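Local coordinates for 11S globulin isoform 1 (Cocos nucifera, PDB 5WPW), which serves as a hexameric 11S seed storage globulin of coconut, a nutrient reserve for the seed and a potential food allergen, at the interface of chains A and B and the interface of chains A and C. Numbering follows the deposited sequence. Chains: chain A/B/C, 11S globulin isoform 1.

Contact 1: the interface of chains A and B. Residues chain A 84-87, 101, 222; chain B 264-266, 410.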
# COMPACT_ATOMS: atom_id res chain seq x y z
N GLN A 84 26.23 20.58 -12.25
CA GLN A 84 27.05 21.68 -11.75
C GLN A 84 28.43 21.63 -12.41
O GLN A 84 28.92 20.56 -12.78
CB GLN A 84 27.19 21.66 -10.22
CG GLN A 84 27.21 20.27 -9.56
CD GLN A 84 27.38 20.31 -8.02
OE1 GLN A 84 28.21 19.57 -7.47
NE2 GLN A 84 26.59 21.14 -7.34
N SER A 85 29.04 22.80 -12.55
CA SER A 85 30.40 22.92 -13.06
C SER A 85 31.10 24.04 -12.31
O SER A 85 30.51 25.09 -12.06
CB SER A 85 30.44 23.18 -14.57
OG SER A 85 30.08 24.51 -14.87
N PHE A 86 32.36 23.79 -11.94
CA PHE A 86 33.17 24.71 -11.16
C PHE A 86 34.38 25.14 -11.98
O PHE A 86 34.91 24.36 -12.78
CB PHE A 86 33.66 24.08 -9.84
CG PHE A 86 32.55 23.59 -8.94
CD1 PHE A 86 32.05 22.30 -9.08
CD2 PHE A 86 32.04 24.41 -7.95
CE1 PHE A 86 31.04 21.85 -8.24
CE2 PHE A 86 31.04 23.96 -7.11
CZ PHE A 86 30.53 22.68 -7.25
N GLN A 87 34.80 26.39 -11.78
CA GLN A 87 36.08 26.94 -12.26
C GLN A 87 36.19 28.42 -11.93
O GLN A 87 35.63 29.27 -12.62
CB GLN A 87 36.27 26.74 -13.77
CG GLN A 87 37.49 27.47 -14.36
CD GLN A 87 38.83 26.83 -13.99
OE1 GLN A 87 38.97 26.19 -12.94
NE2 GLN A 87 39.83 27.01 -14.84
N ARG A 101 30.44 28.28 -11.87
CA ARG A 101 29.92 28.85 -13.10
C ARG A 101 28.39 28.73 -13.20
O ARG A 101 27.70 29.71 -13.46
CB ARG A 101 30.57 28.20 -14.32
CG ARG A 101 29.93 28.64 -15.61
CD ARG A 101 30.66 28.14 -16.85
NE ARG A 101 30.46 26.71 -17.11
CZ ARG A 101 29.29 26.13 -17.39
NH1 ARG A 101 28.16 26.84 -17.44
NH2 ARG A 101 29.26 24.83 -17.62
N LEU A 222 23.84 23.36 -18.51
CA LEU A 222 24.67 22.18 -18.33
C LEU A 222 23.88 20.94 -18.74
O LEU A 222 22.76 20.72 -18.26
CB LEU A 222 25.13 22.06 -16.88
CG LEU A 222 26.13 23.12 -16.41
CD1 LEU A 222 25.83 23.50 -14.97
CD2 LEU A 222 27.52 22.55 -16.49
N ASN B 264 28.73 16.53 -14.04
CA ASN B 264 29.72 17.61 -14.03
C ASN B 264 30.53 17.49 -15.32
O ASN B 264 31.16 16.44 -15.55
CB ASN B 264 30.62 17.52 -12.79
CG ASN B 264 31.56 18.71 -12.67
OD1 ASN B 264 32.17 19.14 -13.66
ND2 ASN B 264 31.68 19.24 -11.47
N PRO B 265 30.54 18.52 -16.17
CA PRO B 265 31.19 18.39 -17.49
C PRO B 265 32.69 18.12 -17.43
O PRO B 265 33.25 17.62 -18.41
CB PRO B 265 30.91 19.74 -18.16
CG PRO B 265 30.76 20.68 -17.03
CD PRO B 265 30.07 19.89 -15.94
N ARG B 266 33.34 18.44 -16.31
CA ARG B 266 34.75 18.11 -16.11
C ARG B 266 34.96 16.92 -15.17
O ARG B 266 36.10 16.61 -14.83
CB ARG B 266 35.50 19.34 -15.55
CG ARG B 266 35.13 20.68 -16.20
CD ARG B 266 36.02 21.84 -15.70
NE ARG B 266 35.73 22.20 -14.31
CZ ARG B 266 36.48 21.84 -13.27
NH1 ARG B 266 37.57 21.12 -13.44
NH2 ARG B 266 36.13 22.21 -12.04
N GLU B 410 29.76 20.49 -3.71
CA GLU B 410 29.88 19.51 -4.78
C GLU B 410 29.15 18.23 -4.40
O GLU B 410 29.22 17.78 -3.25
CB GLU B 410 31.36 19.20 -5.08
CG GLU B 410 32.23 20.47 -5.28
CD GLU B 410 33.72 20.19 -5.44
OE1 GLU B 410 34.11 19.41 -6.33
OE2 GLU B 410 34.51 20.76 -4.66
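B:Arg266 starts with CG anti to its carbonyl carbon and bends at chi3 (-70°), which brings its guanidinium side-on to the backbone of A:Phe86; that phenylalanine in turn sets its ring beside its own N. This patch of the two-fold symmetric interface joins chains A and B in the hexamer of an 11S globulin, a bicupin seed storage protein. NE and NH2 of the arginine both donate to the carbonyl oxygen A:Phe86 O, at 2.8 Å from NE and 2.6 Å from NH2. Both bonds bend at the hydrogen, to about 125°; NE lies nearly along the C=O axis, whereas NH2 stands above the carbonyl plane, and the shared oxygen is tilted out of the guanidinium plane. Two residues back, B:Asn264, its CG anti to the backbone N, turns OD1 to take the backbone N of B:Arg266 at 3.0 Å, in the plane of the amide carbonyl, and so braces the start of the arginine. The phenyl ring of A:Phe86 meets the aliphatic stem of B:Glu410, with CZ 3.4 Å from CG, and the carboxylate stands by its carbon CD over the rim of one ring face, the carboxylate plane turned 52° from the ring. Farther along, the B:Pro265 ring packs by CG against A:Ser85 CB at 3.5 Å and by CD against methyl CD2 of A:Leu222 at 3.7 Å, crossing the leucine obliquely.

Contact 2: the interface of chains A and C. Residues chain A 301, 321, 323-324, 327-329, 348-349, 374; chain C 178-179, 181-183.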
# COMPACT_ATOMS: atom_id res chain seq x y z
N PRO A 301 -14.17 -2.41 -32.18
CA PRO A 301 -15.11 -1.71 -31.30
C PRO A 301 -14.81 -2.00 -29.84
O PRO A 301 -14.53 -3.13 -29.45
CB PRO A 301 -16.48 -2.28 -31.71
CG PRO A 301 -16.28 -2.77 -33.10
CD PRO A 301 -14.85 -3.21 -33.21
N GLU A 321 -16.60 6.26 -35.23
CA GLU A 321 -17.98 6.20 -34.81
C GLU A 321 -18.04 5.95 -33.31
O GLU A 321 -17.34 5.08 -32.81
CB GLU A 321 -18.73 5.13 -35.56
CG GLU A 321 -18.81 5.43 -37.04
CD GLU A 321 -19.59 4.37 -37.76
OE1 GLU A 321 -19.11 3.90 -38.81
OE2 GLU A 321 -20.67 4.00 -37.26
N ALA A 323 -20.85 5.44 -30.02
CA ALA A 323 -22.21 5.13 -29.60
C ALA A 323 -22.36 5.31 -28.09
O ALA A 323 -21.43 5.00 -27.33
CB ALA A 323 -22.57 3.68 -29.96
N ASP A 324 -23.53 5.79 -27.63
CA ASP A 324 -23.77 6.02 -26.20
C ASP A 324 -24.78 5.01 -25.62
O ASP A 324 -25.19 4.05 -26.28
CB ASP A 324 -24.18 7.48 -25.95
CG ASP A 324 -25.63 7.78 -26.29
OD1 ASP A 324 -26.41 6.89 -26.74
OD2 ASP A 324 -25.99 8.97 -26.10
N GLY A 327 -27.96 3.85 -27.29
CA GLY A 327 -27.85 3.25 -28.61
C GLY A 327 -27.81 4.25 -29.74
O GLY A 327 -27.92 3.85 -30.91
N GLU A 328 -27.65 5.54 -29.44
CA GLU A 328 -27.61 6.57 -30.46
C GLU A 328 -26.19 6.80 -30.96
O GLU A 328 -25.22 6.72 -30.20
CB GLU A 328 -28.16 7.88 -29.90
CG GLU A 328 -29.59 7.76 -29.41
CD GLU A 328 -30.59 7.67 -30.56
OE1 GLU A 328 -30.41 8.41 -31.55
OE2 GLU A 328 -31.53 6.85 -30.47
N THR A 329 -26.07 7.09 -32.25
CA THR A 329 -24.79 7.47 -32.83
C THR A 329 -24.49 8.89 -32.40
O THR A 329 -25.15 9.83 -32.85
CB THR A 329 -24.82 7.37 -34.35
OG1 THR A 329 -25.26 6.07 -34.76
CG2 THR A 329 -23.44 7.63 -34.91
N ALA A 348 -19.07 3.40 -26.50
CA ALA A 348 -18.46 2.43 -27.39
C ALA A 348 -17.96 3.16 -28.62
O ALA A 348 -18.63 4.07 -29.13
CB ALA A 348 -19.46 1.34 -27.78
N MET A 349 -16.79 2.78 -29.10
CA MET A 349 -16.24 3.47 -30.25
C MET A 349 -15.48 2.53 -31.17
O MET A 349 -14.98 1.47 -30.77
CB MET A 349 -15.34 4.62 -29.82
CG MET A 349 -13.98 4.21 -29.41
SD MET A 349 -12.95 5.57 -29.97
CE MET A 349 -11.40 5.17 -29.19
N ILE A 374 -15.38 -5.42 -27.92
CA ILE A 374 -16.66 -6.10 -28.13
C ILE A 374 -16.47 -7.41 -28.88
O ILE A 374 -17.06 -8.42 -28.50
CB ILE A 374 -17.63 -5.16 -28.87
CG1 ILE A 374 -17.86 -3.90 -28.05
CG2 ILE A 374 -18.97 -5.82 -29.09
CD1 ILE A 374 -18.85 -2.92 -28.64
N ASN C 178 -29.48 -0.87 -27.79
CA ASN C 178 -28.18 -1.39 -27.42
C ASN C 178 -27.10 -0.61 -28.17
O ASN C 178 -27.36 0.07 -29.16
CB ASN C 178 -28.10 -2.88 -27.72
CG ASN C 178 -27.94 -3.17 -29.18
OD1 ASN C 178 -26.83 -3.27 -29.69
ND2 ASN C 178 -29.06 -3.32 -29.88
N ILE C 179 -25.87 -0.70 -27.66
CA ILE C 179 -24.81 0.18 -28.15
C ILE C 179 -24.46 -0.13 -29.59
O ILE C 179 -24.03 0.76 -30.34
CB ILE C 179 -23.58 0.06 -27.24
CG1 ILE C 179 -23.23 -1.40 -27.08
CG2 ILE C 179 -23.91 0.67 -25.89
CD1 ILE C 179 -21.77 -1.64 -26.80
N ARG C 181 -26.45 -0.70 -31.93
CA ARG C 181 -27.37 0.10 -32.74
C ARG C 181 -26.79 1.47 -33.08
O ARG C 181 -27.22 2.09 -34.06
CB ARG C 181 -28.70 0.23 -32.00
CG ARG C 181 -29.80 1.01 -32.71
CD ARG C 181 -30.45 0.17 -33.82
NE ARG C 181 -31.47 0.92 -34.56
CZ ARG C 181 -31.21 1.69 -35.61
NH1 ARG C 181 -29.96 1.82 -36.05
NH2 ARG C 181 -32.20 2.33 -36.22
N GLY C 182 -25.82 1.95 -32.30
CA GLY C 182 -25.21 3.23 -32.58
C GLY C 182 -24.20 3.20 -33.71
O GLY C 182 -23.83 4.27 -34.22
N PHE C 183 -23.76 2.01 -34.11
CA PHE C 183 -22.77 1.86 -35.16
C PHE C 183 -23.45 1.70 -36.51
O PHE C 183 -24.57 1.20 -36.60
CB PHE C 183 -21.88 0.65 -34.89
CG PHE C 183 -20.97 0.83 -33.73
CD1 PHE C 183 -20.13 1.92 -33.67
CD2 PHE C 183 -20.98 -0.07 -32.68
CE1 PHE C 183 -19.28 2.09 -32.59
CE2 PHE C 183 -20.15 0.10 -31.60
CZ PHE C 183 -19.29 1.18 -31.56
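Residues 179-182 of chain C form a 3-10 turn that lays its backbone over strands 317-323 and 348-354 and the start of strand 329-336 in chain A, with A:Gly327 (phi 69°) turning the loop between the first and last of these. The strands belong to the C-terminal cupin domain of this 11S globulin, and the turn follows strand 175-177 of chain C; the patch joins two subunits of the hexamer through an interface that is not an exact two-fold. C:Phe183, CG anti to its carbonyl carbon (chi1 -70°), sends its ring in with the tip leading: CZ reaches A:Ala348 CB at 3.8 Å, while the backbone atoms A:Glu321 O and A:Met349 N lie at the ring's edge, in its plane. The flank of the same ring touches the stem of A:Glu321, CD1 to CB at 4.0 Å. C:Ile179 holds CG1 in the crowded position between its backbone N and carbonyl carbon (chi1 51°). Its CD1 meets CD1 of A:Ile374, an engineered residue, tip to tip at 3.7 Å, and also lies 3.9 Å from A:Ala348 CB. A:Ala323 packs its CB 3.7 Å from C:Gly182 CA. A:Thr329, with OG1 anti to its carbonyl carbon, directs the hydroxyl at the C:Gly182 carbonyl, but the modelled separation is too short to be trusted. Within chain A, A:Asp324 OD1 accepts the backbone N of A:Glu328 at 3.3 Å from above the carboxylate plane, tying the loop around A:Gly327 together.

Contact 3: the interface of chains A and B. Residues chain A 244, 247-249, 275, 277-279, 282; chain B 249, 252, 275-279, 368.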
# COMPACT_ATOMS: atom_id res chain seq x y z
N THR A 244 16.06 8.72 -4.83
CA THR A 244 14.75 8.11 -4.87
C THR A 244 13.78 9.13 -5.48
O THR A 244 13.70 9.24 -6.71
CB THR A 244 14.35 7.61 -3.48
OG1 THR A 244 14.20 8.72 -2.59
CG2 THR A 244 15.42 6.66 -2.96
N SER A 247 14.81 11.56 -8.26
CA SER A 247 15.23 10.95 -9.51
C SER A 247 14.09 10.25 -10.23
O SER A 247 14.34 9.31 -10.99
CB SER A 247 16.39 9.98 -9.25
OG SER A 247 17.43 10.63 -8.54
N MET A 248 12.85 10.67 -9.99
CA MET A 248 11.71 10.10 -10.71
C MET A 248 11.85 10.36 -12.21
O MET A 248 12.17 11.49 -12.63
CB MET A 248 10.41 10.74 -10.24
CG MET A 248 9.88 10.31 -8.91
SD MET A 248 8.19 10.96 -8.83
CE MET A 248 8.52 12.70 -8.58
N LYS A 249 11.59 9.35 -13.02
CA LYS A 249 11.53 9.57 -14.45
C LYS A 249 10.24 10.32 -14.75
O LYS A 249 9.19 9.99 -14.20
CB LYS A 249 11.58 8.24 -15.22
CG LYS A 249 11.69 8.39 -16.73
CD LYS A 249 11.66 7.04 -17.46
CE LYS A 249 10.68 6.07 -16.79
NZ LYS A 249 9.76 5.33 -17.73
N SER A 275 1.21 3.51 -15.33
CA SER A 275 2.17 3.41 -14.23
C SER A 275 2.97 2.12 -14.24
O SER A 275 3.92 2.02 -13.46
CB SER A 275 1.47 3.56 -12.85
OG SER A 275 0.41 2.63 -12.62
N LYS A 277 4.68 1.31 -16.79
CA LYS A 277 5.86 1.76 -17.51
C LYS A 277 6.52 2.98 -16.89
O LYS A 277 7.74 3.04 -16.84
CB LYS A 277 5.49 2.09 -18.96
CG LYS A 277 5.01 0.87 -19.72
CD LYS A 277 4.99 1.10 -21.21
CE LYS A 277 4.35 -0.09 -21.91
NZ LYS A 277 4.30 0.14 -23.40
N LEU A 278 5.73 3.94 -16.41
CA LEU A 278 6.24 5.24 -15.96
C LEU A 278 5.66 5.49 -14.58
O LEU A 278 4.48 5.85 -14.45
CB LEU A 278 5.84 6.34 -16.93
CG LEU A 278 6.23 7.77 -16.54
CD1 LEU A 278 7.72 7.86 -16.44
CD2 LEU A 278 5.66 8.80 -17.54
N PRO A 279 6.45 5.31 -13.52
CA PRO A 279 5.86 5.25 -12.17
C PRO A 279 5.08 6.48 -11.78
O PRO A 279 4.04 6.34 -11.12
CB PRO A 279 7.10 5.06 -11.28
CG PRO A 279 8.08 4.40 -12.16
CD PRO A 279 7.87 4.94 -13.53
N ARG A 282 1.09 7.05 -11.55
CA ARG A 282 0.20 6.61 -10.48
C ARG A 282 -0.20 7.75 -9.55
O ARG A 282 -1.18 7.63 -8.82
CB ARG A 282 0.85 5.48 -9.66
CG ARG A 282 1.95 5.91 -8.69
CD ARG A 282 2.73 4.69 -8.19
NE ARG A 282 4.07 5.06 -7.72
CZ ARG A 282 4.57 4.77 -6.52
NH1 ARG A 282 3.84 4.09 -5.64
NH2 ARG A 282 5.79 5.16 -6.20
N LYS B 249 6.90 -2.61 -18.32
CA LYS B 249 8.17 -2.29 -18.95
C LYS B 249 9.26 -3.15 -18.29
O LYS B 249 9.39 -3.17 -17.07
CB LYS B 249 8.48 -0.80 -18.79
CG LYS B 249 9.63 -0.25 -19.63
CD LYS B 249 9.72 1.29 -19.50
CE LYS B 249 10.88 1.73 -18.61
NZ LYS B 249 10.49 2.69 -17.50
N GLN B 252 15.12 -0.67 -19.58
CA GLN B 252 15.38 0.76 -19.40
C GLN B 252 16.82 1.07 -19.80
O GLN B 252 17.75 0.38 -19.38
CB GLN B 252 15.15 1.16 -17.93
CG GLN B 252 15.34 2.61 -17.71
CD GLN B 252 14.07 3.39 -17.92
OE1 GLN B 252 13.32 3.63 -16.97
NE2 GLN B 252 13.82 3.81 -19.15
N SER B 275 13.03 1.65 -8.85
CA SER B 275 11.60 1.62 -9.13
C SER B 275 10.99 2.99 -9.39
O SER B 275 9.87 3.05 -9.89
CB SER B 275 10.82 0.93 -8.00
OG SER B 275 11.00 1.55 -6.72
N GLU B 276 11.66 4.11 -9.07
CA GLU B 276 11.09 5.38 -9.50
C GLU B 276 11.32 5.65 -10.98
O GLU B 276 10.79 6.63 -11.52
CB GLU B 276 11.66 6.55 -8.68
CG GLU B 276 11.86 6.21 -7.23
CD GLU B 276 10.71 6.66 -6.34
OE1 GLU B 276 9.71 7.18 -6.87
OE2 GLU B 276 10.82 6.49 -5.10
N LYS B 277 12.11 4.81 -11.66
CA LYS B 277 12.23 4.84 -13.11
C LYS B 277 11.61 3.62 -13.76
O LYS B 277 10.86 3.74 -14.72
CB LYS B 277 13.71 4.92 -13.51
CG LYS B 277 14.43 6.03 -12.80
CD LYS B 277 15.47 6.60 -13.72
CE LYS B 277 16.17 7.79 -13.06
NZ LYS B 277 17.45 8.08 -13.74
N LEU B 278 11.87 2.43 -13.23
CA LEU B 278 11.41 1.19 -13.85
C LEU B 278 10.58 0.40 -12.84
O LEU B 278 11.14 -0.26 -11.95
CB LEU B 278 12.61 0.38 -14.32
CG LEU B 278 12.31 -0.95 -14.98
CD1 LEU B 278 11.49 -0.69 -16.21
CD2 LEU B 278 13.63 -1.62 -15.29
N PRO B 279 9.25 0.43 -12.95
CA PRO B 279 8.40 -0.09 -11.86
C PRO B 279 8.64 -1.54 -11.47
O PRO B 279 8.47 -1.87 -10.30
CB PRO B 279 6.99 0.10 -12.44
CG PRO B 279 7.10 1.21 -13.34
CD PRO B 279 8.46 1.15 -13.96
N ARG B 368 15.65 0.86 -4.86
CA ARG B 368 15.90 2.18 -4.31
C ARG B 368 17.16 2.16 -3.44
O ARG B 368 17.18 2.65 -2.30
CB ARG B 368 14.68 2.69 -3.54
CG ARG B 368 13.60 3.30 -4.45
CD ARG B 368 12.19 3.29 -3.78
NE ARG B 368 11.19 4.01 -4.56
CZ ARG B 368 9.94 3.59 -4.75
NH1 ARG B 368 9.53 2.44 -4.22
NH2 ARG B 368 9.08 4.30 -5.49
O HOH W 1 8.38 8.01 -12.68
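A:Lys277 O, a backbone carbonyl, is gripped by two lysine side-chain nitrogens: B:Lys249 NZ from across the interface at 2.8 Å, nearly along the C=O axis, and A:Lys249 NZ from its own chain at 3.2 Å, above the carbonyl plane. Both lysines have CG anti to the backbone N and bend at chi3 and chi4, so they arrive tip to tip, A:Lys249 NZ and B:Lys249 NZ lying 2.8 Å apart. If both were charged they should repel, so one may be neutral; B:Gln252 OE1, accepting from B:Lys249 NZ, would ease any charge. A:Lys249 N donates almost straight (167° at H) to B:Glu276 O at 3.2 Å, and a water joins that same oxygen to A:Lys249 O. Near the two-fold axis of this 11S globulin hexamer interface, the rings of A:Pro279 and B:Pro279 cross at about a right angle, CG to CG at 3.5 Å. B:Glu276, bent at chi2 (-97°), passes along A:Thr244 and swings its carboxylate into a salt bridge with the extended B:Arg368, OE2 to NE at 2.6 Å. B:Ser275 OG lies over the centre of that guanidinium, 2.9 Å above its plane.

Contact 1 and contact 3 belong to the same two-fold symmetric interface of chains A and B, their C-alpha centres about 27 Å apart. Contact 3 straddles the symmetry axis, so chain A and chain B both offer residues 249, 275 and 277-279, whereas contact 1 lies off it and recurs with the chains exchanged. Strand 268-273 of chain B runs between B:Arg266 of contact 1 and B:Ser275 of contact 3. Contact 2 faces chain C, about 59 Å from contact 1 and 37 Å from contact 3, and shares no residue with either. Chain A thus grips two different neighbours, consistent with its place in the hexamer.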